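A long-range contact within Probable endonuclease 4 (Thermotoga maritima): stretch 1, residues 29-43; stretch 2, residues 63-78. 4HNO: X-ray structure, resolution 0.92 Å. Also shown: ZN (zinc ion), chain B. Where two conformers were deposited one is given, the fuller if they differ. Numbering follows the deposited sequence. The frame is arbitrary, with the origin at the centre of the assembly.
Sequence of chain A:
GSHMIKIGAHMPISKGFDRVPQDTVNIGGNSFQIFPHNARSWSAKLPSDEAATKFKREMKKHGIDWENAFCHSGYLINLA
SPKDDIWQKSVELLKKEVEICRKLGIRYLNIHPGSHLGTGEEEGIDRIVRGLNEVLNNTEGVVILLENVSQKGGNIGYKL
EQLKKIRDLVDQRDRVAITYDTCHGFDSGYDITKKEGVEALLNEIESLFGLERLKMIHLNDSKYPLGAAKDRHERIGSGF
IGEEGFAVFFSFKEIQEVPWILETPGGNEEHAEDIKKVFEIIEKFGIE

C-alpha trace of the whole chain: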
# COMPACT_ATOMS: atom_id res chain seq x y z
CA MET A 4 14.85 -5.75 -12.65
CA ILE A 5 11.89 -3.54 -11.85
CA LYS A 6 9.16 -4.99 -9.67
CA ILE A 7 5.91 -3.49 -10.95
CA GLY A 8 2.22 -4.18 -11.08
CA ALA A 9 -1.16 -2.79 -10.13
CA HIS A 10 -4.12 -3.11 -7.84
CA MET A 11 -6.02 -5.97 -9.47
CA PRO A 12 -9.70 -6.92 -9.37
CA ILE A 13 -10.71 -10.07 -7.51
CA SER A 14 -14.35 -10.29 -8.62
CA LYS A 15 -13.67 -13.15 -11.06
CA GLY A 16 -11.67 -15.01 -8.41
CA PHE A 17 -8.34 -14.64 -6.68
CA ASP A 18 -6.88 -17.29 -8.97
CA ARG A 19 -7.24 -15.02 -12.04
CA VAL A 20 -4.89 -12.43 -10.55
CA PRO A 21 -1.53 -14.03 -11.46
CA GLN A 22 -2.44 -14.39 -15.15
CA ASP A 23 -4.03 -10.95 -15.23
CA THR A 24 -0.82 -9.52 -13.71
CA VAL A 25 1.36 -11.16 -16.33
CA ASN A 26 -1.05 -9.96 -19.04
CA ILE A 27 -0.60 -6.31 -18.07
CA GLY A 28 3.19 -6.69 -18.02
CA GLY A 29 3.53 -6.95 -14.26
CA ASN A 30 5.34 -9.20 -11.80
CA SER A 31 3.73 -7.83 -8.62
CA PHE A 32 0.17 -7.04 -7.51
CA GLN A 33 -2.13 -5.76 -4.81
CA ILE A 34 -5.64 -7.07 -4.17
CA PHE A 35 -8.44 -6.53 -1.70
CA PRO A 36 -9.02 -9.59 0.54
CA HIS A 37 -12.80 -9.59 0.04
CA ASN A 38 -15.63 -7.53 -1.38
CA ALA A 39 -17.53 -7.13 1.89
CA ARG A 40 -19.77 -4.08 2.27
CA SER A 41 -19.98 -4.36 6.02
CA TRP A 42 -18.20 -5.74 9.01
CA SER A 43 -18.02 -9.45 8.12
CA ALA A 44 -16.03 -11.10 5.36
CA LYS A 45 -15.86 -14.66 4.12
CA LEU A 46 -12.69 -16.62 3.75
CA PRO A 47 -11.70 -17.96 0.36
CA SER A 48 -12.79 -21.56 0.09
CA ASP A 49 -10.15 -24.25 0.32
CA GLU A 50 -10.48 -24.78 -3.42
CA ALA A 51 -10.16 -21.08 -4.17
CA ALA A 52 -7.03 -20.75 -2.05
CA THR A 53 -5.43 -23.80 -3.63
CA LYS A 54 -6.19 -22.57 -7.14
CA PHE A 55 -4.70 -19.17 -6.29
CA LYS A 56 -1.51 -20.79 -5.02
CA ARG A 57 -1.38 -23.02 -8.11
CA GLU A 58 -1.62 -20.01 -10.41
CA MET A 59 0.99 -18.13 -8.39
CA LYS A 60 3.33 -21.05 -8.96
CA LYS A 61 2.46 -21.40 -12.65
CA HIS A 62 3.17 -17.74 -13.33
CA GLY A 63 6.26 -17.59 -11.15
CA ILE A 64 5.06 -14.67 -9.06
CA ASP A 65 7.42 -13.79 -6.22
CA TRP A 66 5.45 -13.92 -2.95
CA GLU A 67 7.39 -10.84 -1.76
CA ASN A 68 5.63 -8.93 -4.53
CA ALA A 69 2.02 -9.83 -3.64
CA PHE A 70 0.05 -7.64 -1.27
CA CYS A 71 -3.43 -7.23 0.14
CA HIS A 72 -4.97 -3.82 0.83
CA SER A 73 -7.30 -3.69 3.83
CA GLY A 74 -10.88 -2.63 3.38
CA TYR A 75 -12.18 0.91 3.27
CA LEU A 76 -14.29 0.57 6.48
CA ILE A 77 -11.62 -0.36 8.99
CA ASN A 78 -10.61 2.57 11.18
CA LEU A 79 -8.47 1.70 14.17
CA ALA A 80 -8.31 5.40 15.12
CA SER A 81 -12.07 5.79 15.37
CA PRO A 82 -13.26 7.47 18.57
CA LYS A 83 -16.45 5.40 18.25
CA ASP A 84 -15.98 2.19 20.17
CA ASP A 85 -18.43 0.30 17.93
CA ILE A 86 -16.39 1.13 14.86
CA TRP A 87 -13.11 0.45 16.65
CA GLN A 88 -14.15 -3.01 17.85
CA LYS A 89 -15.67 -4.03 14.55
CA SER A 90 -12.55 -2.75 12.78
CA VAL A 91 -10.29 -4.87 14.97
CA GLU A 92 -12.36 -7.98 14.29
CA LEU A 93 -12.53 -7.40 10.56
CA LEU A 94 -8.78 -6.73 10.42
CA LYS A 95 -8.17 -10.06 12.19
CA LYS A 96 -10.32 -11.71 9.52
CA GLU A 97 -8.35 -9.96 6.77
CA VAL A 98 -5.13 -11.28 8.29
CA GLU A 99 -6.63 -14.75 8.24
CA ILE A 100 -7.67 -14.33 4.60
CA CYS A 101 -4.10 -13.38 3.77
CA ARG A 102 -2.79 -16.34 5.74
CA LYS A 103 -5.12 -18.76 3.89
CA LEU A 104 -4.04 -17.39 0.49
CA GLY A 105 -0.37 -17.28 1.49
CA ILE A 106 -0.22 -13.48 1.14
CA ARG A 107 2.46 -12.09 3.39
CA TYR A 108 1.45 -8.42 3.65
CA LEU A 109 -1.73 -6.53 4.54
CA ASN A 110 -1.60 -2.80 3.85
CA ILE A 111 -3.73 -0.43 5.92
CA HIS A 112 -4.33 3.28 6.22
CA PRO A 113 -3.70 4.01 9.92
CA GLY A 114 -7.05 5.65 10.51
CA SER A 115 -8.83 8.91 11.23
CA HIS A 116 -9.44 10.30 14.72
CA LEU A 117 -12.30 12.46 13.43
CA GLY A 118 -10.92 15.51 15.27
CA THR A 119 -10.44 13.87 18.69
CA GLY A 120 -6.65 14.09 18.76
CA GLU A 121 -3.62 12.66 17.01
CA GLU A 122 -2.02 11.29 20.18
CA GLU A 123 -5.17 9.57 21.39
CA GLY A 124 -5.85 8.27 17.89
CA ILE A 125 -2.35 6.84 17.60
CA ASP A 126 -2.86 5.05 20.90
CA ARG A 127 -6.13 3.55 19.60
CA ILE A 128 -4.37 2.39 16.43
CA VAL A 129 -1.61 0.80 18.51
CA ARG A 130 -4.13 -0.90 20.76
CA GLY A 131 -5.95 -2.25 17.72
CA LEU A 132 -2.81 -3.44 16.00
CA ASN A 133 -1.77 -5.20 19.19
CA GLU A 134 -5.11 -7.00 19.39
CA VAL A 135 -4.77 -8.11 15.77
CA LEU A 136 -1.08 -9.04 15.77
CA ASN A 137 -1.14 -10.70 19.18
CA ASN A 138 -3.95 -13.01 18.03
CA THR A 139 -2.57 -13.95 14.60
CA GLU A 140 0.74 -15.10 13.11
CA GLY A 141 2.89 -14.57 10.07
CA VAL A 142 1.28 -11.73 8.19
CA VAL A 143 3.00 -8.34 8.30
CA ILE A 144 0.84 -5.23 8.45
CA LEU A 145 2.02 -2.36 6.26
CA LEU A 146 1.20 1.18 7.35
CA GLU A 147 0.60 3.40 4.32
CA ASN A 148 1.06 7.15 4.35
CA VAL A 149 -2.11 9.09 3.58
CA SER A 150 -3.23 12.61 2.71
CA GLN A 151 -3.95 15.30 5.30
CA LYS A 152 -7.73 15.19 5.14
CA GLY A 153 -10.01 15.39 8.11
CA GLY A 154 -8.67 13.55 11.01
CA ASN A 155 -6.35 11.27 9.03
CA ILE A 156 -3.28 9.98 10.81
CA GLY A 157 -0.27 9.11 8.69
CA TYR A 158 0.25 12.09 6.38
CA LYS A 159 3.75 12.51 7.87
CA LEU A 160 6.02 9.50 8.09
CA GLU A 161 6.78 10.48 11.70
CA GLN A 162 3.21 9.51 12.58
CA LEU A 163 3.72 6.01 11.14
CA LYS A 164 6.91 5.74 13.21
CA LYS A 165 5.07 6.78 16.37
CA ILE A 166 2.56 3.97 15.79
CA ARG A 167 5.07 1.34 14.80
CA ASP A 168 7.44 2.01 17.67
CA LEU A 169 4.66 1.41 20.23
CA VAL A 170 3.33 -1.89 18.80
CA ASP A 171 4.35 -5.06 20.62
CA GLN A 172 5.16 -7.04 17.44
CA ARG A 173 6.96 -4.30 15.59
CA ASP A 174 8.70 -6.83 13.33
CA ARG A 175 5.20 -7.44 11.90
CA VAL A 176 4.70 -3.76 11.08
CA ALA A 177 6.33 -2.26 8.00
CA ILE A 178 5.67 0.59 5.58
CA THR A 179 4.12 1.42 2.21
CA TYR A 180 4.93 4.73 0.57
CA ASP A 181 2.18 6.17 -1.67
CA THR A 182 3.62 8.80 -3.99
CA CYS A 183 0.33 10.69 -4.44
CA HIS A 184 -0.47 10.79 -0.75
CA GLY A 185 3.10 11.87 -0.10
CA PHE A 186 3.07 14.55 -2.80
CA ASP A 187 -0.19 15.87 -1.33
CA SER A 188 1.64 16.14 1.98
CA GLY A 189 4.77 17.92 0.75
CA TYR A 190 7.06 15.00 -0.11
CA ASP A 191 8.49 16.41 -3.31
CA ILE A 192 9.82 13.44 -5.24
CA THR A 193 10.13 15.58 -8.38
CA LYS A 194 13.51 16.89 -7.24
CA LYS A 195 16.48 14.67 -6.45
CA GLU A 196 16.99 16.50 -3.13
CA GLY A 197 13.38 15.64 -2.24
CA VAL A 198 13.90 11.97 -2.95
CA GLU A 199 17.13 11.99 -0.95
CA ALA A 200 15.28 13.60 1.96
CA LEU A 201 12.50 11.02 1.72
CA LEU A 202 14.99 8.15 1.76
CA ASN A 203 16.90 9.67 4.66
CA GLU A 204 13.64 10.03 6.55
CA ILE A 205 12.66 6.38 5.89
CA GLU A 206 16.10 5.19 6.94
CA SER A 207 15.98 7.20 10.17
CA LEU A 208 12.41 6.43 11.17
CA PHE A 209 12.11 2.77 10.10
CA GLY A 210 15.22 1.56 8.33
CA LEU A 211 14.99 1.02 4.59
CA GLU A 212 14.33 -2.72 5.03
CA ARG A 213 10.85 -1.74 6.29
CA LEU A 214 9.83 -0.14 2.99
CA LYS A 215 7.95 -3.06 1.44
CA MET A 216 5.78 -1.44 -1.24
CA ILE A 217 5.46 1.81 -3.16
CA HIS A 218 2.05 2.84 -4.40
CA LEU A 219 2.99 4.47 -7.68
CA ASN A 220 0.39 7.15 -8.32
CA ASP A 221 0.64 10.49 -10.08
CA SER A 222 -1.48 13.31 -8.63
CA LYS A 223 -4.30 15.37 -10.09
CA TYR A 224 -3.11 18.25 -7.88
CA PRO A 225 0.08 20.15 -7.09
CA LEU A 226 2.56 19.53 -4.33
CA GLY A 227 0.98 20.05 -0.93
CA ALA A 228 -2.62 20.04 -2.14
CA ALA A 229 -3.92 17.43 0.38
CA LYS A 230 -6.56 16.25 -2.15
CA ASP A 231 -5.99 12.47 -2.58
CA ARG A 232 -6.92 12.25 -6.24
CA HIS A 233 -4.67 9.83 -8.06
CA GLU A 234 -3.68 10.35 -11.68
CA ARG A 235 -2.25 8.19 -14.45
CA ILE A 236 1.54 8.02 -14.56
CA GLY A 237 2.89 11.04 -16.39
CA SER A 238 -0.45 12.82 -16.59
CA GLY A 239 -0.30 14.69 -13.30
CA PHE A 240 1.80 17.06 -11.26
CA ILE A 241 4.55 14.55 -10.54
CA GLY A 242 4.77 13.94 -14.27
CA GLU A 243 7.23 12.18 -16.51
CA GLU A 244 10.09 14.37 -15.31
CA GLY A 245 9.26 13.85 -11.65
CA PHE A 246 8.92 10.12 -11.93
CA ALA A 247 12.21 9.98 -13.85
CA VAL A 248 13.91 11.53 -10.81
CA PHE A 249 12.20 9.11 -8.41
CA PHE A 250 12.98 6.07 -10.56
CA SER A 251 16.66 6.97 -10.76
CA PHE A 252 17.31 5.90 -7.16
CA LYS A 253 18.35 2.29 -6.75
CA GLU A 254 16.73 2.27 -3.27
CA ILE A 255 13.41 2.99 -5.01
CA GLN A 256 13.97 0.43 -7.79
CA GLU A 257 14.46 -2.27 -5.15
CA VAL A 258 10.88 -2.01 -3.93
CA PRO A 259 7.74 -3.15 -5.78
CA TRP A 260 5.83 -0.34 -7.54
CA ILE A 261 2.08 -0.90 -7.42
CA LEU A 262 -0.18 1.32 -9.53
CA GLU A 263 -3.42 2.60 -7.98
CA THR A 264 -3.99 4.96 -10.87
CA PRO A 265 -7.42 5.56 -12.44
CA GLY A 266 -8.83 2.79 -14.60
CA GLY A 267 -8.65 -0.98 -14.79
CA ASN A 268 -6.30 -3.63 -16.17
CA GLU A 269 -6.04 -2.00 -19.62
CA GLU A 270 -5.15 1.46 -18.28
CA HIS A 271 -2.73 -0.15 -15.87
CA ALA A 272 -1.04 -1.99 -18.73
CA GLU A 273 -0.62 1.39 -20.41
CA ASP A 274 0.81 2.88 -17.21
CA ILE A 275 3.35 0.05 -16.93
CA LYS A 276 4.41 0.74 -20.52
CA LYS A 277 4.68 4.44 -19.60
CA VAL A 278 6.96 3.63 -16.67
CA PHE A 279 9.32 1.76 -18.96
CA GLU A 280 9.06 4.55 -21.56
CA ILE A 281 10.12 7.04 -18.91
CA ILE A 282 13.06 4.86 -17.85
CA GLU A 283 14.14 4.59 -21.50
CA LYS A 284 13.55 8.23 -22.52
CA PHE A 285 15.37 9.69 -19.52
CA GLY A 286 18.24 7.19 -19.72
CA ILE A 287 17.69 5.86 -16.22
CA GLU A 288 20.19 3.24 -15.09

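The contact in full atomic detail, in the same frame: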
# COMPACT_ATOMS: atom_id res chain seq x y z
N GLY A 29 3.07 -7.06 -15.63
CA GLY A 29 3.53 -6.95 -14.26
C GLY A 29 4.13 -8.23 -13.71
O GLY A 29 3.99 -9.31 -14.28
N ASN A 30 4.77 -8.08 -12.55
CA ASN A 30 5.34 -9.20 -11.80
C ASN A 30 5.07 -9.05 -10.31
O ASN A 30 5.67 -9.74 -9.50
CB ASN A 30 6.85 -9.33 -12.08
CG ASN A 30 7.62 -8.10 -11.68
OD1 ASN A 30 7.13 -7.26 -10.94
ND2 ASN A 30 8.83 -7.98 -12.19
N SER A 31 4.11 -8.16 -9.98
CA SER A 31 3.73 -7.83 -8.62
C SER A 31 2.24 -7.47 -8.67
O SER A 31 1.73 -7.12 -9.73
CB SER A 31 4.50 -6.59 -8.16
OG SER A 31 5.91 -6.76 -8.28
N PHE A 32 1.55 -7.50 -7.53
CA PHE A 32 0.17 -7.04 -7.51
C PHE A 32 -0.28 -6.73 -6.11
O PHE A 32 0.31 -7.20 -5.13
CB PHE A 32 -0.81 -8.06 -8.14
CG PHE A 32 -0.85 -9.41 -7.46
CD1 PHE A 32 -1.57 -9.61 -6.30
CD2 PHE A 32 -0.20 -10.50 -8.02
CE1 PHE A 32 -1.63 -10.86 -5.71
CE2 PHE A 32 -0.26 -11.74 -7.44
CZ PHE A 32 -0.98 -11.93 -6.29
N GLN A 33 -1.37 -5.96 -6.04
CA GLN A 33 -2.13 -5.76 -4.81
C GLN A 33 -3.58 -6.14 -5.09
O GLN A 33 -4.07 -5.91 -6.19
CB GLN A 33 -2.02 -4.30 -4.36
CG GLN A 33 -2.81 -3.97 -3.10
CD GLN A 33 -2.55 -2.54 -2.70
OE1 GLN A 33 -1.71 -2.26 -1.84
NE2 GLN A 33 -3.26 -1.64 -3.35
N ILE A 34 -4.23 -6.71 -4.09
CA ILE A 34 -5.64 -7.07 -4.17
C ILE A 34 -6.32 -6.71 -2.87
O ILE A 34 -5.70 -6.66 -1.81
CB ILE A 34 -5.82 -8.58 -4.41
CG1 ILE A 34 -4.94 -9.42 -3.49
CG2 ILE A 34 -5.50 -8.92 -5.87
CD1 ILE A 34 -5.34 -10.91 -3.40
N PHE A 35 -7.63 -6.50 -2.92
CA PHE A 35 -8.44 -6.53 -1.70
C PHE A 35 -8.59 -7.99 -1.24
O PHE A 35 -8.48 -8.91 -2.04
CB PHE A 35 -9.81 -5.88 -1.91
CG PHE A 35 -9.76 -4.38 -2.06
CD1 PHE A 35 -10.27 -3.77 -3.18
CD2 PHE A 35 -9.24 -3.57 -1.06
CE1 PHE A 35 -10.25 -2.38 -3.30
CE2 PHE A 35 -9.21 -2.20 -1.18
CZ PHE A 35 -9.71 -1.60 -2.30
N PRO A 36 -8.89 -8.21 0.04
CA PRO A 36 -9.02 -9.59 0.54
C PRO A 36 -10.45 -10.12 0.44
O PRO A 36 -10.68 -11.28 0.75
CB PRO A 36 -8.57 -9.47 2.01
CG PRO A 36 -8.56 -8.01 2.31
CD PRO A 36 -8.88 -7.23 1.12
N HIS A 37 -11.39 -9.28 0.05
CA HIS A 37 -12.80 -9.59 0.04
C HIS A 37 -13.50 -8.43 -0.65
O HIS A 37 -12.88 -7.40 -0.93
CB HIS A 37 -13.32 -9.74 1.48
CG HIS A 37 -13.05 -8.56 2.34
ND1 HIS A 37 -13.72 -7.36 2.22
CD2 HIS A 37 -12.13 -8.38 3.31
CE1 HIS A 37 -13.21 -6.50 3.08
NE2 HIS A 37 -12.23 -7.09 3.75
N ASN A 38 -14.79 -8.60 -0.88
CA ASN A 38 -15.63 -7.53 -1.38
C ASN A 38 -16.76 -7.23 -0.40
O ASN A 38 -17.88 -6.89 -0.81
CB ASN A 38 -16.20 -7.91 -2.74
CG ASN A 38 -17.36 -8.89 -2.62
OD1 ASN A 38 -17.24 -9.94 -1.99
ND2 ASN A 38 -18.50 -8.53 -3.21
N ALA A 39 -16.50 -7.37 0.88
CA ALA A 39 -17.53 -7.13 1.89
C ALA A 39 -17.98 -5.66 1.92
O ALA A 39 -17.18 -4.75 1.77
CB ALA A 39 -17.03 -7.56 3.26
N ARG A 40 -19.27 -5.44 2.15
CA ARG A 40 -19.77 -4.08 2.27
C ARG A 40 -20.06 -3.73 3.70
O ARG A 40 -20.59 -2.66 3.97
CB ARG A 40 -21.02 -3.91 1.44
CG ARG A 40 -20.68 -3.68 0.01
CD ARG A 40 -21.74 -4.24 -0.86
NE ARG A 40 -22.95 -3.44 -0.84
CZ ARG A 40 -23.99 -3.68 -1.62
NH1 ARG A 40 -23.97 -4.72 -2.46
NH2 ARG A 40 -25.06 -2.89 -1.60
N SER A 41 -19.76 -4.64 4.60
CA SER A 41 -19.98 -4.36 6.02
C SER A 41 -18.88 -5.08 6.81
O SER A 41 -17.77 -5.28 6.32
CB SER A 41 -21.42 -4.71 6.46
OG SER A 41 -21.72 -4.34 7.82
N TRP A 42 -19.21 -5.42 8.04
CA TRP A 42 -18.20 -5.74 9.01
C TRP A 42 -17.81 -7.22 9.06
O TRP A 42 -16.96 -7.58 9.86
CB TRP A 42 -18.68 -5.27 10.37
CG TRP A 42 -18.75 -3.78 10.48
CD1 TRP A 42 -19.86 -3.01 10.64
CD2 TRP A 42 -17.64 -2.89 10.45
NE1 TRP A 42 -19.50 -1.71 10.73
CE2 TRP A 42 -18.14 -1.60 10.62
CE3 TRP A 42 -16.25 -3.06 10.33
CZ2 TRP A 42 -17.32 -0.48 10.65
CZ3 TRP A 42 -15.45 -1.96 10.36
CH2 TRP A 42 -15.98 -0.67 10.53
N SER A 43 -18.39 -8.04 8.19
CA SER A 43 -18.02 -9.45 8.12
C SER A 43 -17.53 -9.77 6.71
O SER A 43 -17.99 -9.19 5.73
CB SER A 43 -19.19 -10.34 8.49
OG SER A 43 -20.27 -10.15 7.61
N GLY A 63 4.98 -17.94 -11.73
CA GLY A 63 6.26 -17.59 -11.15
C GLY A 63 6.25 -16.29 -10.38
O GLY A 63 7.27 -15.63 -10.31
N ILE A 64 5.12 -15.93 -9.79
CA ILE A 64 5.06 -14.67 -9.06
C ILE A 64 5.79 -14.79 -7.73
O ILE A 64 5.52 -15.69 -6.95
CB ILE A 64 3.61 -14.26 -8.77
CG1 ILE A 64 2.77 -14.26 -10.05
CG2 ILE A 64 3.56 -12.91 -8.08
CD1 ILE A 64 3.22 -13.30 -11.07
N ASP A 65 6.68 -13.85 -7.46
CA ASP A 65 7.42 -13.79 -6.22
C ASP A 65 6.45 -13.39 -5.10
O ASP A 65 5.79 -12.35 -5.18
CB ASP A 65 8.53 -12.75 -6.40
CG ASP A 65 9.53 -12.69 -5.25
OD1 ASP A 65 10.67 -12.24 -5.50
OD2 ASP A 65 9.19 -13.01 -4.10
N TRP A 66 6.36 -14.21 -4.06
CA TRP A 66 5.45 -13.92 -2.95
C TRP A 66 5.83 -12.65 -2.18
O TRP A 66 5.01 -12.12 -1.44
CB TRP A 66 5.38 -15.12 -2.02
CG TRP A 66 4.61 -16.26 -2.61
CD1 TRP A 66 5.11 -17.29 -3.35
CD2 TRP A 66 3.21 -16.47 -2.52
NE1 TRP A 66 4.09 -18.13 -3.73
CE2 TRP A 66 2.91 -17.66 -3.21
CE3 TRP A 66 2.16 -15.79 -1.90
CZ2 TRP A 66 1.63 -18.17 -3.31
CZ3 TRP A 66 0.88 -16.29 -1.99
CH2 TRP A 66 0.63 -17.49 -2.67
N GLU A 67 7.05 -12.13 -2.36
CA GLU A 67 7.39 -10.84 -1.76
C GLU A 67 6.83 -9.67 -2.53
O GLU A 67 6.98 -8.54 -2.11
CB GLU A 67 8.90 -10.68 -1.65
CG GLU A 67 9.49 -11.51 -0.56
CD GLU A 67 8.94 -11.14 0.80
OE1 GLU A 67 9.06 -9.96 1.19
OE2 GLU A 67 8.35 -12.03 1.45
N ASN A 68 6.17 -9.95 -3.65
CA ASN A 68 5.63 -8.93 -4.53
C ASN A 68 4.10 -8.95 -4.59
O ASN A 68 3.54 -8.32 -5.48
CB ASN A 68 6.16 -9.11 -5.96
CG ASN A 68 7.69 -9.02 -6.07
OD1 ASN A 68 8.44 -8.80 -5.11
ND2 ASN A 68 8.15 -9.21 -7.30
N ALA A 69 3.46 -9.66 -3.66
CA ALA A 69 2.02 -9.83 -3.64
C ALA A 69 1.49 -9.27 -2.33
O ALA A 69 1.97 -9.64 -1.25
CB ALA A 69 1.66 -11.31 -3.79
N PHE A 70 0.51 -8.39 -2.42
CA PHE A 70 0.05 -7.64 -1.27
C PHE A 70 -1.47 -7.61 -1.23
O PHE A 70 -2.12 -7.53 -2.27
CB PHE A 70 0.53 -6.16 -1.38
CG PHE A 70 2.01 -6.03 -1.57
CD1 PHE A 70 2.56 -6.06 -2.84
CD2 PHE A 70 2.86 -5.88 -0.48
CE1 PHE A 70 3.91 -5.91 -3.03
CE2 PHE A 70 4.21 -5.75 -0.66
CZ PHE A 70 4.73 -5.76 -1.95
N CYS A 71 -2.04 -7.58 -0.03
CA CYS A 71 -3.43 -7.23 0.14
C CYS A 71 -3.54 -5.81 0.67
O CYS A 71 -2.70 -5.36 1.45
CB CYS A 71 -4.17 -8.16 1.10
SG CYS A 71 -4.75 -9.71 0.38
N HIS A 72 -4.57 -5.10 0.25
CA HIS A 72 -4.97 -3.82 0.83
C HIS A 72 -6.23 -4.05 1.66
O HIS A 72 -7.17 -4.67 1.20
CB HIS A 72 -5.27 -2.78 -0.26
CG HIS A 72 -5.26 -1.35 0.22
ND1 HIS A 72 -6.11 -0.86 1.18
CD2 HIS A 72 -4.50 -0.31 -0.17
CE1 HIS A 72 -5.85 0.43 1.37
NE2 HIS A 72 -4.88 0.80 0.55
N SER A 73 -6.22 -3.56 2.89
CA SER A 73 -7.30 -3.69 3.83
C SER A 73 -8.48 -2.88 3.36
O SER A 73 -8.34 -1.91 2.60
CB SER A 73 -6.78 -3.21 5.19
OG SER A 73 -7.72 -3.20 6.21
N GLY A 74 -9.66 -3.27 3.80
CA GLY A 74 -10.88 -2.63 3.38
C GLY A 74 -11.07 -1.23 3.91
O GLY A 74 -10.61 -0.86 4.99
N TYR A 75 -11.86 -0.51 3.11
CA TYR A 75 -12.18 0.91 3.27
C TYR A 75 -12.87 1.31 4.59
O TYR A 75 -12.80 2.46 5.00
CB TYR A 75 -12.98 1.38 2.03
CG TYR A 75 -14.45 0.98 1.87
CD1 TYR A 75 -15.44 1.95 1.88
CD2 TYR A 75 -14.85 -0.35 1.63
CE1 TYR A 75 -16.78 1.63 1.70
CE2 TYR A 75 -16.20 -0.68 1.45
CZ TYR A 75 -17.15 0.32 1.49
OH TYR A 75 -18.48 0.01 1.31
N LEU A 76 -13.50 0.34 5.24
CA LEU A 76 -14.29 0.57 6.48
C LEU A 76 -13.46 0.59 7.75
O LEU A 76 -13.84 1.20 8.74
CB LEU A 76 -15.33 -0.56 6.66
CG LEU A 76 -16.34 -0.86 5.58
CD1 LEU A 76 -17.45 -1.71 6.18
CD2 LEU A 76 -16.86 0.43 5.00
N ILE A 77 -12.38 -0.18 7.77
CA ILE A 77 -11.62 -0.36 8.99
C ILE A 77 -10.98 0.96 9.40
O ILE A 77 -10.36 1.64 8.59
CB ILE A 77 -10.59 -1.45 8.77
CG1 ILE A 77 -11.29 -2.82 8.68
CG2 ILE A 77 -9.49 -1.43 9.84
CD1 ILE A 77 -10.42 -3.89 8.08
N ASN A 78 -11.17 1.33 10.66
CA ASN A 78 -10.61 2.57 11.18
C ASN A 78 -10.24 2.38 12.63
O ASN A 78 -11.03 2.61 13.54
CB ASN A 78 -11.60 3.72 11.02
CG ASN A 78 -11.02 5.01 11.53
OD1 ASN A 78 -9.84 5.08 11.87
ND2 ASN A 78 -11.85 6.04 11.62
ZN ZN B . -4.14 2.71 0.44
O HOH W 1 7.18 -11.99 -9.61
O HOH W 2 -3.96 3.45 -1.32

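Two short parallel strands, one ending at Ile 34 and the other spanning 69-72, form the heart of this contact, their axes 20° apart and 4.5 Å at closest approach. The ladder alternates as parallel pairing demands: Phe 32 N donates to Asn 68 O (3.0 Å), Phe 70 N to Phe 32 O (3.0 Å), Ile 34 N to Phe 70 O (2.9 Å), and His 72 N to Ile 34 O (2.8 Å). Phe 32 and Ile 34 thus spend both backbone polar groups on the neighbour, while Gln 33 between them brings its CA to 3.1 Å from Phe 70 O, a CA-H...O contact.

Bridge partners share a face. Phe 32, Ile 34, Ala 69 and Cys 71 lie on one, Gln 33 and Phe 70 on the other. On the first, a large residue is paired with a small one. Phe 32 takes chi1 p (60°) with chi2 at 80°, which carries the end of its ring nearer the second strand; Ala 69 CB then sits over the ring face, 3.7 Å from Phe 32 CZ, in a CH-pi contact. Ile 64, with both chi angles m, extends this apolar patch, its CG2 4.0 Å from Phe 32 CE2. Farther along, Ile 34 CG1 lies 3.9 Å from Cys 71 SG, and Pro 36 CB reaches the same sulfur atom at 4.2 Å.

On the opposite face, Gln 33 is extended (chi1 t, chi2 t), and its NE2 comes to 3.7 Å from His 72 CD2, at the edge of the imidazole; its amide is hydrogen-bonded elsewhere in the structure. His 72 itself is held at both ring nitrogens. With chi1 t and chi2 -61°, His 72 ND1 donates to Ser 73 O (2.8 Å), leaving His 72 NE2 to bind the zinc ion ZN at 2.0 Å. The backbone thus helps orient a metal ligand. Beside it, Phe 35 starts away from the second stretch, but chi1 m returns its ring, with CD2 3.3 Å from His 72 O, a carbonyl that finds no hydrogen-bond partner.

At the entrance, Asn 68 (chi1 m) makes a weak bond from ND2 to Asn 30 O (3.4 Å). A water also joins the stretches, donating to Asn 30 O (2.7 Å) and accepting from Asp 65 N (2.9 Å).

Beyond the strands, side chains take over. Trp 42, chi1 m, brings its six-membered ring against Leu 76, whose CB lies over the face, 3.9 Å from Trp 42 CH2. Leu 76 points toward stretch 1 from within the type I turn of Gly 74 to Ile 77, and its CD1 also meets Ser 41 O at 3.6 Å.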